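Local coordinates for protein LAIR1 ecotodomain from MGD21 antibody (Homo sapiens, PDB 7JZK) that forms the immunoglobulin-like LAIR1 domain inserted in a malaria antibody and binds the V2 domain of a Plasmodium RIFIN, at residues A[46-51]-A[59-64]. Residues are numbered along the deposited sequence; the frame is centred on the assembly and turned at random.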
loop_
_atom_site.group_PDB
_atom_site.type_symbol
_atom_site.label_atom_id
_atom_site.label_comp_id
_atom_site.label_asym_id
_atom_site.label_seq_id
_atom_site.Cartn_x
_atom_site.Cartn_y
_atom_site.Cartn_z
ATOM N N SER A 46 1.788 -7.216 0.332
ATOM C CA SER A 46 2.253 -7.119 1.711
ATOM C C SER A 46 3.733 -7.458 1.735
ATOM O O SER A 46 4.159 -8.458 1.139
ATOM C CB SER A 46 1.474 -8.054 2.625
ATOM O OG SER A 46 0.176 -7.528 2.872
ATOM N N ASP A 47 4.508 -6.636 2.430
ATOM C CA ASP A 47 5.952 -6.781 2.517
ATOM C C ASP A 47 6.344 -7.326 3.885
ATOM O O ASP A 47 5.643 -7.122 4.879
ATOM C CB ASP A 47 6.640 -5.438 2.265
ATOM C CG ASP A 47 6.796 -5.129 0.778
ATOM O OD1 ASP A 47 6.290 -5.917 -0.035
ATOM O OD2 ASP A 47 7.363 -4.072 0.410
ATOM N N THR A 48 7.475 -8.024 3.925
ATOM C CA THR A 48 8.041 -8.493 5.180
ATOM C C THR A 48 9.554 -8.477 5.064
ATOM O O THR A 48 10.118 -8.840 4.022
ATOM C CB THR A 48 7.547 -9.902 5.541
ATOM O OG1 THR A 48 7.970 -10.235 6.867
ATOM C CG2 THR A 48 8.087 -10.932 4.579
ATOM N N GLU A 49 10.208 -8.039 6.131
ATOM C CA GLU A 49 11.652 -8.156 6.212
ATOM C C GLU A 49 12.095 -9.218 7.204
ATOM O O GLU A 49 13.294 -9.443 7.344
ATOM C CB GLU A 49 12.300 -6.815 6.565
ATOM C CG GLU A 49 12.158 -5.754 5.502
ATOM C CD GLU A 49 13.062 -4.564 5.781
ATOM O OE1 GLU A 49 12.567 -3.418 5.899
ATOM O OE2 GLU A 49 14.287 -4.785 5.890
ATOM N N ASP A 50 11.173 -9.887 7.887
ATOM C CA ASP A 50 11.579 -11.013 8.720
ATOM C C ASP A 50 11.741 -12.203 7.776
ATOM O O ASP A 50 10.825 -13.002 7.572
ATOM C CB ASP A 50 10.565 -11.285 9.825
ATOM C CG ASP A 50 10.900 -12.541 10.653
ATOM O OD1 ASP A 50 12.080 -12.982 10.686
ATOM O OD2 ASP A 50 9.960 -13.110 11.251
ATOM N N VAL A 51 12.935 -12.324 7.201
ATOM C CA VAL A 51 13.283 -13.429 6.313
ATOM C C VAL A 51 14.212 -14.357 7.077
ATOM O O VAL A 51 15.232 -13.917 7.620
ATOM C CB VAL A 51 13.950 -12.929 5.017
ATOM C CG1 VAL A 51 12.930 -12.222 4.117
ATOM C CG2 VAL A 51 15.078 -11.968 5.343
ATOM N N SER A 59 16.441 -19.019 1.627
ATOM C CA SER A 59 15.755 -18.268 2.676
ATOM C C SER A 59 14.287 -18.154 2.332
ATOM O O SER A 59 13.892 -18.240 1.162
ATOM C CB SER A 59 16.332 -16.847 2.901
ATOM O OG SER A 59 16.130 -15.996 1.788
ATOM N N GLU A 60 13.482 -17.951 3.363
ATOM C CA GLU A 60 12.055 -17.961 3.159
ATOM C C GLU A 60 11.405 -16.899 4.022
ATOM O O GLU A 60 12.009 -16.353 4.948
ATOM C CB GLU A 60 11.454 -19.333 3.479
ATOM C CG GLU A 60 11.282 -19.573 4.958
ATOM C CD GLU A 60 10.522 -20.851 5.262
ATOM O OE1 GLU A 60 9.935 -20.956 6.366
ATOM O OE2 GLU A 60 10.501 -21.746 4.388
ATOM N N ALA A 61 10.161 -16.604 3.669
ATOM C CA ALA A 61 9.314 -15.691 4.412
ATOM C C ALA A 61 7.908 -16.252 4.355
ATOM O O ALA A 61 7.505 -16.837 3.342
ATOM C CB ALA A 61 9.349 -14.274 3.846
ATOM N N ARG A 62 7.163 -16.070 5.439
ATOM C CA ARG A 62 5.852 -16.673 5.577
ATOM C C ARG A 62 4.802 -15.583 5.758
ATOM O O ARG A 62 4.993 -14.662 6.562
ATOM C CB ARG A 62 5.867 -17.611 6.781
ATOM C CG ARG A 62 6.911 -18.690 6.615
ATOM C CD ARG A 62 6.743 -19.842 7.572
ATOM N NE ARG A 62 6.547 -21.030 6.762
ATOM C CZ ARG A 62 6.796 -22.267 7.154
ATOM N NH1 ARG A 62 7.267 -22.503 8.374
ATOM N NH2 ARG A 62 6.575 -23.268 6.310
ATOM N N PHE A 63 3.691 -15.694 5.027
ATOM C CA PHE A 63 2.551 -14.782 5.147
ATOM C C PHE A 63 1.354 -15.651 5.490
ATOM O O PHE A 63 0.948 -16.483 4.674
ATOM C CB PHE A 63 2.294 -14.010 3.846
ATOM C CG PHE A 63 3.506 -13.293 3.302
ATOM C CD1 PHE A 63 4.465 -13.978 2.560
ATOM C CD2 PHE A 63 3.679 -11.934 3.511
ATOM C CE1 PHE A 63 5.565 -13.330 2.066
ATOM C CE2 PHE A 63 4.790 -11.286 3.007
ATOM C CZ PHE A 63 5.729 -11.992 2.283
ATOM N N ARG A 64 0.791 -15.482 6.683
ATOM C CA ARG A 64 -0.217 -16.419 7.157
ATOM C C ARG A 64 -1.560 -15.722 7.362
ATOM O O ARG A 64 -1.636 -14.695 8.040
ATOM C CB ARG A 64 0.237 -17.053 8.466
ATOM C CG ARG A 64 -0.918 -17.659 9.246
ATOM C CD ARG A 64 -0.518 -17.986 10.691
ATOM N NE ARG A 64 -1.699 -18.456 11.400
ATOM C CZ ARG A 64 -1.990 -19.740 11.585
ATOM N NH1 ARG A 64 -3.102 -20.075 12.224
ATOM N NH2 ARG A 64 -1.166 -20.690 11.143
#
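Thr48 and Phe63 make the tight end of this contact, where strand 45-48, outermost of its sheet within this chain, faces strand 58-65 of the other sheet of the immunoglobulin sandwich. The methyl CG2 of Thr48 reaches CZ of Phe63 at 3.5 Å, obliquely to the ring. CG2 of Thr48 also lies 3.6 Å from CB of Ala61, roughly at right angles to its approach to CZ. With OG1 of Thr48 anti to the backbone N (chi1 -171°), CG2 falls between the backbone N and the carbonyl carbon, and from there it faces Ala61 and Phe63. Phe63, with CG anti to its own carbonyl carbon (chi1 -53°), extends its ring toward the backbone of 46-48; CE2 comes to 3.4 Å from the carbonyl O of Ser46, while C of Asp47 lies at the ring edge near its plane. The ring also packs on Leu37 and on Phe79 of the RIFIN chain, and OG of Ser46 hydrogen-bonds to N of Ala78 of that chain, placing this end of the contact at the antigen interface.

Toward the turn the side-chain packing slackens: CG1 of Val51 stands 4.1 Å from CB of Ala61, and Phe35 touches both residues. The chain passes through an inverse gamma turn centred on Asp50, with a weak bond from N of Asp50 to OG1 of Thr48. Beyond it, CA of Val51 approaches O of Glu60 at 3.5 Å in a CA-H...O contact. On the outer face, where Arg62 is exposed, its NE and OE1 of Glu60 attract by charge alone, the oxygen lying well out of the guanidinium plane; Glu11 is a second partner of Arg62.

Methyls and a phenyl ring thus do most of the joining here, consistent with cohesion between the sheets resting mainly on apolar burial, while the charges of Glu60 and Arg62 lie on the outer face.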